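Local coordinates for uncharacterized protein VP1736 (Vibrio parahaemolyticus, PDB 3LXQ) that is of unknown function but belongs to the sulfatase family, within the alkaline phosphatase superfamily of mixed alpha/beta proteins, at residues Glu230-Ser235 with Lys291-Asp296; Asp338-Asn343 with Leu389-Leu394; Gly105-Thr110 with Thr270-Val275; Val140-Pro145 with Thr160-Ile165; Asn75-Thr80 with Gly364-Lys369. One frame throughout, in Å; residues are numbered along the deposited sequence.

The five contacts illustrate how chemistry follows position in one chain. Contact 4 is buried and lies nearest the chain's centre; aromatic rings and a single backbone bond make it. Contacts 2 and 3 are buried as well, but contact 2 lays an arginine against an isoleucine, whereas contact 3 sets leucines against an asparagine and a valine with no hydrogen bond across. Contact 1 is partly buried, pairing an aromatic interior with serines and a glutamate outside. Contact 5, at the surface, is polar throughout. Helix 271-289 enters contact 3 at its start and runs out into the loop of contact 1. Contacts 2 and 5 touch, since Arg339 probably hydrogen-bonds to the carbonyls of Leu367 and Lys369.

Contact 1 of 5, residues Glu230-Ser235 with Lys291-Asp296; sequences EFERLS and KSSYWD
Helix 220-234 meets the loop that leads from helix 271-289 into strand 298-304, and Tyr294 of that loop lies against one side of the helix. Its first torsion sets CG in the crowded position between backbone N and carbonyl carbon (chi1 51°), which turns the ring toward Phe231. The CB of Phe231 sits over one face of the ring, displaced toward its rim, 3.5 Å from Tyr294 CE2. Beyond that CB the phenyl group presents its edge to the same face, so the two rings form a T-shaped pair with centroids 5.5 Å apart and planes at 78°. The opposite face carries Ser292 OG, 3.2 Å above the plane of the Tyr294 ring and over its centre; this hydroxyl is bonded to the carbonyl of Ala289 in the preceding helix.

Here the mixed sheet of the alpha/beta domain comes into play, because the ring of Phe231 also meets that of Phe241 of strand 241-246 and touches Phe285, which Tyr294 touches too. The contact joins two crossover connections on the same side of that sheet.

Polar groups line the outer margin. Glu232 bends at chi2 to bring OE2 to the backbone N of Ser293, 2.9 Å away, in a bond (144° at the hydrogen) that approaches from above the carboxylate plane. Its other oxygen, OE1, lies close to Asp228 OD2, the partner of the Tyr294 hydroxyl, a crowding of like charges that may raise the proton affinity of either acid. Farther along, the hydroxyls Ser235 OG and Ser293 OG meet at 2.9 Å.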
# COMPACT_ATOMS: atom_id res chain seq x y z
N GLU A 230 -18.13 10.77 -7.52
CA GLU A 230 -18.53 10.15 -6.26
C GLU A 230 -18.13 11.00 -5.07
O GLU A 230 -18.79 10.97 -4.03
CB GLU A 230 -17.86 8.77 -6.13
CG GLU A 230 -18.62 7.65 -6.82
CD GLU A 230 -19.95 7.34 -6.13
OE1 GLU A 230 -20.99 7.83 -6.61
OE2 GLU A 230 -19.95 6.65 -5.09
N PHE A 231 -17.02 11.71 -5.21
CA PHE A 231 -16.46 12.49 -4.12
C PHE A 231 -17.22 13.80 -4.00
O PHE A 231 -17.57 14.20 -2.90
CB PHE A 231 -14.97 12.77 -4.34
CG PHE A 231 -14.10 11.53 -4.42
CD1 PHE A 231 -14.47 10.35 -3.78
CD2 PHE A 231 -12.90 11.56 -5.12
CE1 PHE A 231 -13.68 9.22 -3.86
CE2 PHE A 231 -12.09 10.42 -5.19
CZ PHE A 231 -12.49 9.25 -4.55
N GLU A 232 -17.48 14.44 -5.14
CA GLU A 232 -18.30 15.67 -5.14
C GLU A 232 -19.73 15.40 -4.71
O GLU A 232 -20.43 16.29 -4.22
CB GLU A 232 -18.26 16.36 -6.50
CG GLU A 232 -18.11 17.88 -6.40
CD GLU A 232 -16.94 18.39 -7.23
OE1 GLU A 232 -16.43 17.64 -8.11
OE2 GLU A 232 -16.52 19.54 -7.00
N ARG A 233 -20.15 14.15 -4.89
CA ARG A 233 -21.42 13.64 -4.39
C ARG A 233 -21.37 13.48 -2.88
O ARG A 233 -22.16 14.11 -2.16
CB ARG A 233 -21.77 12.30 -5.06
CG ARG A 233 -23.18 11.77 -4.79
CD ARG A 233 -23.35 11.32 -3.33
NE ARG A 233 -23.85 9.95 -3.17
CZ ARG A 233 -23.41 8.90 -3.85
NH1 ARG A 233 -23.93 7.70 -3.61
NH2 ARG A 233 -22.46 9.03 -4.76
N LEU A 234 -20.44 12.65 -2.40
CA LEU A 234 -20.32 12.37 -0.96
C LEU A 234 -20.08 13.62 -0.11
O LEU A 234 -20.54 13.71 1.03
CB LEU A 234 -19.25 11.30 -0.69
CG LEU A 234 -19.56 9.85 -1.10
CD1 LEU A 234 -18.27 9.02 -1.24
CD2 LEU A 234 -20.55 9.17 -0.14
N SER A 235 -19.38 14.60 -0.69
CA SER A 235 -19.03 15.83 0.01
C SER A 235 -20.24 16.73 0.25
O SER A 235 -20.19 17.61 1.11
CB SER A 235 -17.94 16.60 -0.74
OG SER A 235 -18.41 17.05 -2.01
N LYS A 291 -9.95 21.90 -8.13
CA LYS A 291 -11.03 22.89 -8.26
C LYS A 291 -12.36 22.32 -7.76
O LYS A 291 -13.43 22.79 -8.15
CB LYS A 291 -11.14 23.37 -9.71
N SER A 292 -12.27 21.32 -6.88
CA SER A 292 -13.42 20.56 -6.40
C SER A 292 -13.95 21.05 -5.05
O SER A 292 -13.31 21.87 -4.39
CB SER A 292 -13.05 19.08 -6.28
OG SER A 292 -12.16 18.87 -5.19
N SER A 293 -15.11 20.52 -4.64
CA SER A 293 -15.72 20.92 -3.37
C SER A 293 -15.25 20.06 -2.20
O SER A 293 -15.57 20.35 -1.04
CB SER A 293 -17.26 20.89 -3.48
OG SER A 293 -17.81 19.68 -2.97
N TYR A 294 -14.50 19.00 -2.50
CA TYR A 294 -13.97 18.12 -1.47
C TYR A 294 -12.50 18.41 -1.11
O TYR A 294 -12.00 17.91 -0.10
CB TYR A 294 -14.19 16.65 -1.86
CG TYR A 294 -13.70 16.27 -3.24
CD1 TYR A 294 -12.37 15.93 -3.46
CD2 TYR A 294 -14.58 16.23 -4.32
CE1 TYR A 294 -11.91 15.58 -4.73
CE2 TYR A 294 -14.13 15.88 -5.60
CZ TYR A 294 -12.80 15.55 -5.79
OH TYR A 294 -12.34 15.21 -7.04
N TRP A 295 -11.83 19.24 -1.93
CA TRP A 295 -10.38 19.45 -1.83
C TRP A 295 -9.89 19.92 -0.46
O TRP A 295 -8.88 19.41 0.05
CB TRP A 295 -9.88 20.41 -2.90
CG TRP A 295 -8.38 20.56 -2.87
CD1 TRP A 295 -7.67 21.62 -2.37
CD2 TRP A 295 -7.41 19.61 -3.33
NE1 TRP A 295 -6.32 21.39 -2.51
CE2 TRP A 295 -6.13 20.16 -3.09
CE3 TRP A 295 -7.50 18.34 -3.93
CZ2 TRP A 295 -4.95 19.49 -3.42
CZ3 TRP A 295 -6.32 17.68 -4.26
CH2 TRP A 295 -5.06 18.25 -4.01
N ASP A 296 -10.59 20.90 0.11
CA ASP A 296 -10.28 21.44 1.43
C ASP A 296 -10.25 20.35 2.50
O ASP A 296 -9.46 20.41 3.44
CB ASP A 296 -11.33 22.48 1.84
CG ASP A 296 -11.07 23.85 1.24
OD1 ASP A 296 -10.10 24.00 0.46
OD2 ASP A 296 -11.83 24.78 1.56

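Contact 2 of 5, residues Asp338-Asn343 with Leu389-Leu394; sequences DRIANN and LTRDNL
Ile340 and Arg391 cross obliquely, the isoleucine laid over the flat guanidinium and the arginine bent once along its chain. Arg391 is bent at chi2 (-69°) and then runs extended, so its end approaches the 338-343 segment although its CB does not point there. Ile340 CG1 lies over one face of the guanidinium, 3.6 Å from Arg391 NE, and its terminal methyl CD1 comes to 3.5 Å from the same nitrogen and 3.6 Å from Arg391 CD. At the guanidinium edge, near its plane, Asp338 O approaches Arg391 NH1 to 2.5 Å.

These groups stand where the chain around strand 341-342, part of the large mixed sheet, meets strand 385-390 of the separate five-stranded antiparallel sheet. Glu376 ties the two together: its OE1 forms a salt bridge with Arg391 NE and accepts the backbone N-H of Ile340. Phe410 adds a cation-pi partner for the arginine and also touches Ile340.

Leu389 stands at about a right angle to Ile340, with Leu389 CD2 4.2 Å from Ile340 CG2. Thr390 points its CB away and bonds within its own segment instead: OG1 accepts the N-H of Asp392 at 3.2 Å (160°), an ST turn, and donates to Asn393 OD1 at 2.6 Å from above that carbonyl plane. The turn returns the chain toward strand 394-398, and Thr390 N bonds to Asn393 O.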
# COMPACT_ATOMS: atom_id res chain seq x y z
N ASP A 338 13.00 10.63 2.92
CA ASP A 338 13.86 9.54 2.49
C ASP A 338 13.86 8.36 3.48
O ASP A 338 14.68 7.44 3.36
CB ASP A 338 15.30 10.06 2.26
CG ASP A 338 15.36 11.24 1.27
OD1 ASP A 338 14.68 11.20 0.22
OD2 ASP A 338 16.11 12.21 1.53
N ARG A 339 12.94 8.36 4.45
CA ARG A 339 12.93 7.28 5.47
C ARG A 339 12.42 5.97 4.89
O ARG A 339 11.36 5.96 4.27
CB ARG A 339 12.10 7.69 6.71
CG ARG A 339 12.67 8.86 7.54
CD ARG A 339 11.73 9.28 8.70
NE ARG A 339 10.39 9.66 8.23
CZ ARG A 339 9.36 9.97 9.02
NH1 ARG A 339 9.47 9.96 10.35
NH2 ARG A 339 8.20 10.31 8.47
N ILE A 340 13.17 4.89 5.06
CA ILE A 340 12.74 3.59 4.54
C ILE A 340 11.42 3.21 5.20
O ILE A 340 11.30 3.24 6.43
CB ILE A 340 13.77 2.44 4.76
CG1 ILE A 340 15.17 2.86 4.30
CG2 ILE A 340 13.34 1.18 3.98
CD1 ILE A 340 16.24 1.95 4.80
N ALA A 341 10.44 2.86 4.38
CA ALA A 341 9.10 2.52 4.85
C ALA A 341 8.45 1.47 3.95
O ALA A 341 8.96 1.17 2.87
CB ALA A 341 8.23 3.78 4.93
N ASN A 342 7.34 0.90 4.43
CA ASN A 342 6.53 -0.06 3.69
C ASN A 342 5.17 0.56 3.46
O ASN A 342 4.77 1.47 4.19
CB ASN A 342 6.30 -1.32 4.51
CG ASN A 342 7.32 -2.42 4.22
OD1 ASN A 342 7.78 -3.08 5.15
ND2 ASN A 342 7.62 -2.65 2.95
N ASN A 343 4.45 0.06 2.47
CA ASN A 343 3.05 0.46 2.30
C ASN A 343 2.14 0.11 3.50
O ASN A 343 1.11 0.76 3.69
CB ASN A 343 2.46 -0.05 0.97
CG ASN A 343 2.70 -1.53 0.71
OD1 ASN A 343 3.32 -2.25 1.51
ND2 ASN A 343 2.19 -2.00 -0.42
N LEU A 389 14.90 -5.14 4.98
CA LEU A 389 15.82 -4.07 4.62
C LEU A 389 15.85 -3.00 5.71
O LEU A 389 14.79 -2.51 6.14
CB LEU A 389 15.42 -3.45 3.27
CG LEU A 389 16.29 -2.29 2.73
CD1 LEU A 389 17.67 -2.77 2.22
CD2 LEU A 389 15.56 -1.49 1.65
N THR A 390 17.05 -2.68 6.18
CA THR A 390 17.28 -1.53 7.06
C THR A 390 18.43 -0.68 6.48
O THR A 390 19.02 -1.05 5.47
CB THR A 390 17.65 -1.96 8.51
OG1 THR A 390 19.03 -2.32 8.55
CG2 THR A 390 16.81 -3.15 8.97
N ARG A 391 18.74 0.44 7.12
CA ARG A 391 19.79 1.32 6.60
C ARG A 391 21.17 0.68 6.64
O ARG A 391 22.09 1.12 5.95
CB ARG A 391 19.78 2.65 7.35
CG ARG A 391 18.72 3.62 6.89
CD ARG A 391 19.02 4.15 5.49
NE ARG A 391 17.96 5.03 5.01
CZ ARG A 391 17.96 5.64 3.83
NH1 ARG A 391 16.95 6.43 3.50
NH2 ARG A 391 18.96 5.47 2.97
N ASP A 392 21.31 -0.37 7.44
CA ASP A 392 22.61 -0.96 7.77
C ASP A 392 22.83 -2.35 7.20
O ASP A 392 23.97 -2.78 7.00
CB ASP A 392 22.79 -0.98 9.28
CG ASP A 392 22.75 0.41 9.87
OD1 ASP A 392 23.75 1.15 9.72
OD2 ASP A 392 21.72 0.77 10.47
N ASN A 393 21.73 -3.03 6.91
CA ASN A 393 21.77 -4.43 6.53
C ASN A 393 20.53 -4.84 5.73
O ASN A 393 19.49 -4.16 5.75
CB ASN A 393 21.91 -5.30 7.78
CG ASN A 393 21.02 -4.81 8.93
OD1 ASN A 393 19.81 -4.75 8.79
ND2 ASN A 393 21.64 -4.44 10.04
N LEU A 394 20.66 -5.96 5.03
CA LEU A 394 19.53 -6.62 4.41
C LEU A 394 19.62 -8.11 4.70
O LEU A 394 20.63 -8.75 4.39
CB LEU A 394 19.51 -6.38 2.90
CG LEU A 394 18.65 -7.28 2.01
CD1 LEU A 394 17.16 -7.01 2.17
CD2 LEU A 394 19.09 -7.11 0.56

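Contact 3 of 5, residues Gly105-Thr110 with Thr270-Val275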
# COMPACT_ATOMS: atom_id res chain seq x y z
N GLY A 105 13.82 8.59 -10.64
CA GLY A 105 15.01 8.18 -11.38
C GLY A 105 14.79 7.28 -12.58
O GLY A 105 15.66 7.18 -13.45
N GLY A 106 13.62 6.64 -12.65
CA GLY A 106 13.31 5.71 -13.74
C GLY A 106 12.97 6.40 -15.06
O GLY A 106 13.33 7.55 -15.28
N LEU A 107 12.25 5.68 -15.92
CA LEU A 107 11.90 6.14 -17.27
C LEU A 107 10.95 7.34 -17.22
O LEU A 107 10.10 7.41 -16.32
CB LEU A 107 11.30 4.99 -18.08
CG LEU A 107 12.28 3.82 -18.28
CD1 LEU A 107 11.56 2.53 -18.67
CD2 LEU A 107 13.37 4.17 -19.30
N PRO A 108 11.11 8.30 -18.16
CA PRO A 108 10.28 9.52 -18.11
C PRO A 108 8.83 9.23 -18.49
O PRO A 108 8.36 9.67 -19.54
CB PRO A 108 10.96 10.46 -19.13
CG PRO A 108 11.67 9.55 -20.07
CD PRO A 108 12.04 8.30 -19.31
N LEU A 109 8.14 8.51 -17.62
CA LEU A 109 6.81 8.00 -17.91
C LEU A 109 5.70 8.64 -17.09
O LEU A 109 4.52 8.39 -17.34
CB LEU A 109 6.78 6.48 -17.69
CG LEU A 109 6.66 5.48 -18.84
CD1 LEU A 109 7.38 5.91 -20.13
CD2 LEU A 109 7.14 4.11 -18.38
N THR A 110 6.07 9.46 -16.11
CA THR A 110 5.09 10.02 -15.17
C THR A 110 5.17 11.53 -14.96
O THR A 110 5.24 11.97 -13.81
CB THR A 110 5.18 9.34 -13.78
OG1 THR A 110 6.53 9.41 -13.31
CG2 THR A 110 4.70 7.88 -13.82
N THR A 270 1.70 -0.98 -25.21
CA THR A 270 2.84 -1.44 -24.40
C THR A 270 2.63 -1.08 -22.93
O THR A 270 1.76 -0.27 -22.60
CB THR A 270 4.19 -0.79 -24.82
OG1 THR A 270 4.22 0.57 -24.39
CG2 THR A 270 4.43 -0.88 -26.34
N ARG A 271 3.45 -1.68 -22.07
CA ARG A 271 3.42 -1.36 -20.65
C ARG A 271 3.81 0.10 -20.41
O ARG A 271 3.08 0.83 -19.73
CB ARG A 271 4.31 -2.30 -19.82
CG ARG A 271 4.14 -2.08 -18.32
CD ARG A 271 4.74 -3.18 -17.47
NE ARG A 271 3.90 -4.36 -17.32
CZ ARG A 271 2.82 -4.45 -16.54
NH1 ARG A 271 2.39 -3.41 -15.85
NH2 ARG A 271 2.15 -5.59 -16.46
N ASN A 272 4.94 0.52 -20.98
CA ASN A 272 5.41 1.90 -20.81
C ASN A 272 4.32 2.91 -21.12
O ASN A 272 4.05 3.81 -20.32
CB ASN A 272 6.65 2.19 -21.65
CG ASN A 272 7.88 1.40 -21.20
OD1 ASN A 272 8.81 1.19 -21.99
ND2 ASN A 272 7.89 0.96 -19.95
N ASN A 273 3.67 2.73 -22.28
CA ASN A 273 2.62 3.64 -22.73
C ASN A 273 1.37 3.61 -21.85
O ASN A 273 0.78 4.65 -21.57
CB ASN A 273 2.25 3.36 -24.19
CG ASN A 273 3.35 3.74 -25.17
OD1 ASN A 273 4.10 4.69 -24.94
ND2 ASN A 273 3.44 3.01 -26.27
N ALA A 274 0.99 2.41 -21.41
CA ALA A 274 -0.13 2.25 -20.46
C ALA A 274 0.14 2.98 -19.14
O ALA A 274 -0.77 3.63 -18.59
CB ALA A 274 -0.44 0.79 -20.22
N VAL A 275 1.37 2.89 -18.64
CA VAL A 275 1.80 3.68 -17.48
C VAL A 275 1.65 5.18 -17.79
O VAL A 275 1.03 5.92 -17.03
CB VAL A 275 3.24 3.33 -17.02
CG1 VAL A 275 3.77 4.37 -16.01
CG2 VAL A 275 3.31 1.92 -16.43
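Thr110 OG1 is gripped by two hydrogen bonds, one with the backbone N-H of Gly102 and one with OD1 of Asp114 in the helix that Thr110 precedes. Two helix starts lie in this part of the sulfatase-family domain: Thr110 holds the N-cap position of helix 111-118, and Thr270 that of helix 271-289. Thr110 makes no capping bond with its side chain, whereas Thr270 OG1 accepts the N-H of Asn273 in a nearly straight bond of 3.1 Å and 167°. Asn273 OD1 in turn takes the backbone N-H groups of Tyr264 and Asp265, tying the first turn of the helix to the loop before it.

No hydrogen bond crosses the interface. Leu109 points its CB at the helix and inserts its branched end beside Asn272, crossing that side chain at about a right angle. Leu109 CG rests 3.4 Å from the carbonyl Asn272 O, and Leu109 CD2 lies 3.6 Å from Asn272 ND2. Pro108, the centre of an inverse gamma turn, bends the chain between Leu107 and Leu109 so that both leucines point their CB atoms toward the helix. Leu107 CD1 also lies near Asn272 ND2, at 4.2 Å, the two side chains crossing obliquely.

One turn along the helix, Val275 keeps CG1 anti to its backbone N, and this methyl lies 4.0 Å from Leu109 CB and 4.2 Å from Thr110 CG2.

Contact 4 of 5, residues Val140-Pro145 with Thr160-Ile165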
# COMPACT_ATOMS: atom_id res chain seq x y z
N VAL A 140 -2.58 -1.64 2.28
CA VAL A 140 -3.14 -0.29 2.49
C VAL A 140 -4.51 -0.31 3.13
O VAL A 140 -4.99 0.73 3.60
CB VAL A 140 -3.16 0.55 1.19
CG1 VAL A 140 -1.76 0.67 0.62
CG2 VAL A 140 -4.14 -0.04 0.14
N THR A 141 -5.16 -1.47 3.18
CA THR A 141 -6.48 -1.50 3.85
C THR A 141 -6.42 -2.10 5.24
O THR A 141 -7.29 -1.83 6.08
CB THR A 141 -7.54 -2.25 3.03
OG1 THR A 141 -7.15 -3.61 2.86
CG2 THR A 141 -7.73 -1.60 1.68
N THR A 142 -5.41 -2.93 5.48
CA THR A 142 -5.27 -3.66 6.75
C THR A 142 -3.93 -3.44 7.47
O THR A 142 -3.85 -3.59 8.68
CB THR A 142 -5.40 -5.19 6.59
OG1 THR A 142 -4.16 -5.73 6.10
CG2 THR A 142 -6.51 -5.57 5.65
N GLY A 143 -2.87 -3.13 6.71
CA GLY A 143 -1.56 -2.89 7.32
C GLY A 143 -0.87 -4.17 7.73
O GLY A 143 0.18 -4.13 8.36
N PHE A 144 -1.47 -5.30 7.33
CA PHE A 144 -1.02 -6.63 7.74
C PHE A 144 0.23 -6.94 6.95
O PHE A 144 0.25 -6.73 5.74
CB PHE A 144 -2.12 -7.65 7.42
CG PHE A 144 -1.94 -9.01 8.10
CD1 PHE A 144 -1.83 -9.12 9.48
CD2 PHE A 144 -1.95 -10.17 7.33
CE1 PHE A 144 -1.69 -10.36 10.09
CE2 PHE A 144 -1.82 -11.42 7.94
CZ PHE A 144 -1.69 -11.52 9.31
N PRO A 145 1.27 -7.43 7.63
CA PRO A 145 2.52 -7.79 6.97
C PRO A 145 2.35 -9.06 6.14
O PRO A 145 1.29 -9.68 6.17
CB PRO A 145 3.50 -8.05 8.14
CG PRO A 145 2.81 -7.57 9.35
CD PRO A 145 1.35 -7.64 9.09
N THR A 160 -14.21 -12.35 6.96
CA THR A 160 -15.15 -11.64 7.82
C THR A 160 -14.47 -11.28 9.13
O THR A 160 -13.67 -12.05 9.66
CB THR A 160 -16.43 -12.48 8.08
OG1 THR A 160 -17.31 -11.78 8.96
CG2 THR A 160 -16.09 -13.85 8.68
N GLY A 161 -14.81 -10.10 9.66
CA GLY A 161 -14.26 -9.62 10.92
C GLY A 161 -12.73 -9.57 11.03
O GLY A 161 -12.19 -9.67 12.12
N PHE A 162 -12.04 -9.43 9.91
CA PHE A 162 -10.59 -9.19 9.95
C PHE A 162 -10.40 -7.69 10.14
O PHE A 162 -11.27 -6.90 9.75
CB PHE A 162 -9.94 -9.67 8.65
CG PHE A 162 -8.44 -9.85 8.72
CD1 PHE A 162 -7.89 -10.99 9.31
CD2 PHE A 162 -7.58 -8.92 8.13
CE1 PHE A 162 -6.52 -11.17 9.35
CE2 PHE A 162 -6.20 -9.08 8.18
CZ PHE A 162 -5.66 -10.22 8.79
N PHE A 163 -9.29 -7.28 10.75
CA PHE A 163 -9.06 -5.86 10.89
C PHE A 163 -8.81 -5.15 9.56
O PHE A 163 -7.93 -5.56 8.78
CB PHE A 163 -7.94 -5.51 11.89
CG PHE A 163 -7.65 -4.04 11.92
CD1 PHE A 163 -8.41 -3.18 12.71
CD2 PHE A 163 -6.73 -3.49 11.05
CE1 PHE A 163 -8.19 -1.81 12.69
CE2 PHE A 163 -6.51 -2.11 11.02
CZ PHE A 163 -7.21 -1.29 11.84
N THR A 164 -9.60 -4.11 9.30
CA THR A 164 -9.36 -3.18 8.18
C THR A 164 -9.63 -1.74 8.66
O THR A 164 -10.46 -1.53 9.55
CB THR A 164 -10.28 -3.46 6.94
OG1 THR A 164 -11.65 -3.16 7.27
CG2 THR A 164 -10.17 -4.90 6.46
N ILE A 165 -8.97 -0.76 8.04
CA ILE A 165 -9.29 0.64 8.32
C ILE A 165 -10.67 1.01 7.77
O ILE A 165 -11.26 2.00 8.19
CB ILE A 165 -8.23 1.65 7.79
CG1 ILE A 165 -8.07 1.53 6.27
CG2 ILE A 165 -6.89 1.47 8.53
CD1 ILE A 165 -7.54 2.82 5.60
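The ring of Phe144 takes the edge of Phe162 on one face: Phe162 CZ stands 3.8 Å above the plane of the Phe144 ring and over its centre. With planes at 90° and centroids 5.2 Å apart, this is a T-shaped pair, reached because both residues hold CG anti to the backbone N. Tyr444, near the end of the modelled chain, meets both rings, and Phe144 also packs on Ala435 and Ala438 of helix 422-441. Phe163 turns its edge to Thr142 O, in plane, with CD2 3.7 Å from that oxygen.

The two backbones come close, with the CA atoms of Thr142 and Thr164 4.4 Å apart. Helix 133-141 ends here and helix 165-171 begins, with Thr164 as its N-cap, its OG1 bonded to Asp167 N and also to Asn196 O. Ile165 N donates to Thr141 O at 2.8 Å and 162°, nearly along the C=O axis, and Thr164 CA adds a C-H contact to Thr141 O at 3.2 Å. Thr142 OG1 accepts the N-H of Phe144 at 3.0 Å, an ST turn, and bonds back to Glu138 O. Its methyl, CG2, packs against Thr164 CG2.

The bond from Ile165 satisfies the Thr141 carbonyl, but Val140 O and Phe163 O lack a partner, Phe163 O lying 3.4 Å from Thr142 CB; one carbonyl is thus well paired while two are buried without one, and aromatic and methyl packing surrounds them.

Contact 5 of 5, residues Asn75-Thr80 with Gly364-Lys369; sequences NSNPAT and GRDLTK
Residues 75-77 form a short strand that runs on as an extended loop through Pro78 and Ala79, while 366-369 fold into a type I beta turn closed by Lys369 N to Asp366 O at 3.2 Å. An Asx turn overlaps its start: Asp366, with CG anti to its backbone N, offers OD1 to Thr368 N at 3.1 Å. Thr368 OG1 donates to that oxygen as well, at a very short 2.5 Å, so two donors grip it, both from above the carboxylate plane. Tip to tip with this hydroxyl comes Thr80; Thr80 OG1 and Thr368 OG1 are hydrogen-bonded at 2.5 Å.

Lys369, extended beyond CG, reaches across to the other segment, where NZ donates to Pro78 O at 2.7 Å, in the carbonyl plane (157° at the oxygen). The ammonium would be steadied by Asp366 OD2, a long salt-bridge partner at 3.6 Å from Lys369 NZ. Asn77 brings its amide up to both charged ends.

Helix 346-353 underlies the arrangement: Ser352 OG bonds both Asp366 OD2 and Thr80 N, Thr368 touches Thr349 and Leu353, and strand 75-77 pairs antiparallel with strand 358-360.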
# COMPACT_ATOMS: atom_id res chain seq x y z
N ASN A 75 -2.54 -1.72 19.87
CA ASN A 75 -1.83 -0.53 20.37
C ASN A 75 -2.62 0.74 20.11
O ASN A 75 -3.36 0.83 19.12
CB ASN A 75 -0.42 -0.40 19.77
CG ASN A 75 -0.43 -0.28 18.25
OD1 ASN A 75 -0.39 -1.28 17.52
ND2 ASN A 75 -0.46 0.94 17.76
N SER A 76 -2.46 1.72 20.99
CA SER A 76 -3.13 2.99 20.84
C SER A 76 -2.19 4.03 20.28
O SER A 76 -1.09 4.24 20.79
CB SER A 76 -3.70 3.47 22.18
OG SER A 76 -4.80 2.67 22.55
N ASN A 77 -2.65 4.68 19.22
CA ASN A 77 -1.90 5.75 18.61
C ASN A 77 -2.81 6.96 18.39
O ASN A 77 -3.72 6.89 17.56
CB ASN A 77 -1.29 5.29 17.28
CG ASN A 77 -0.39 6.34 16.65
OD1 ASN A 77 -0.50 6.67 15.46
ND2 ASN A 77 0.50 6.87 17.46
N PRO A 78 -2.58 8.06 19.14
CA PRO A 78 -3.40 9.24 18.87
C PRO A 78 -2.97 9.93 17.57
O PRO A 78 -1.78 9.99 17.25
CB PRO A 78 -3.17 10.15 20.10
CG PRO A 78 -2.03 9.53 20.89
CD PRO A 78 -1.54 8.30 20.16
N ALA A 79 -3.94 10.43 16.83
CA ALA A 79 -3.68 11.11 15.57
C ALA A 79 -2.90 12.40 15.79
O ALA A 79 -3.13 13.12 16.76
CB ALA A 79 -4.99 11.40 14.85
N THR A 80 -1.98 12.67 14.87
CA THR A 80 -1.23 13.93 14.83
C THR A 80 -2.18 15.08 14.54
O THR A 80 -2.25 16.04 15.30
CB THR A 80 -0.11 13.86 13.79
OG1 THR A 80 0.87 12.91 14.24
CG2 THR A 80 0.57 15.20 13.60
N GLY A 364 2.55 -1.26 11.64
CA GLY A 364 3.09 -0.21 10.77
C GLY A 364 3.19 1.13 11.48
O GLY A 364 2.45 1.42 12.42
N ARG A 365 4.11 1.97 11.00
CA ARG A 365 4.52 3.20 11.67
C ARG A 365 3.63 4.37 11.27
O ARG A 365 3.20 4.48 10.12
CB ARG A 365 5.97 3.53 11.31
CG ARG A 365 7.03 2.69 12.01
CD ARG A 365 7.17 1.26 11.45
NE ARG A 365 8.28 0.57 12.12
CZ ARG A 365 9.56 0.68 11.77
NH1 ARG A 365 9.91 1.44 10.73
NH2 ARG A 365 10.51 0.04 12.46
N ASP A 366 3.34 5.23 12.25
CA ASP A 366 2.71 6.52 11.99
C ASP A 366 3.85 7.45 11.66
O ASP A 366 4.60 7.89 12.54
CB ASP A 366 1.96 6.99 13.24
CG ASP A 366 1.37 8.41 13.09
OD1 ASP A 366 1.63 9.10 12.08
OD2 ASP A 366 0.64 8.83 14.02
N LEU A 367 4.00 7.74 10.38
CA LEU A 367 5.19 8.45 9.93
C LEU A 367 5.05 9.97 10.02
O LEU A 367 5.94 10.70 9.60
CB LEU A 367 5.60 7.99 8.53
CG LEU A 367 6.07 6.53 8.49
CD1 LEU A 367 6.07 5.97 7.07
CD2 LEU A 367 7.43 6.33 9.18
N THR A 368 3.93 10.43 10.58
CA THR A 368 3.77 11.83 10.92
C THR A 368 4.63 12.14 12.15
O THR A 368 4.87 13.30 12.48
CB THR A 368 2.31 12.24 11.23
OG1 THR A 368 1.86 11.55 12.40
CG2 THR A 368 1.37 11.96 10.05
N LYS A 369 5.08 11.07 12.81
CA LYS A 369 5.87 11.16 14.02
C LYS A 369 7.30 10.72 13.75
O LYS A 369 7.54 9.99 12.77
CB LYS A 369 5.23 10.32 15.13
CG LYS A 369 3.85 10.84 15.52
CD LYS A 369 3.12 9.92 16.47
CE LYS A 369 1.87 10.62 16.98
NZ LYS A 369 0.89 9.66 17.53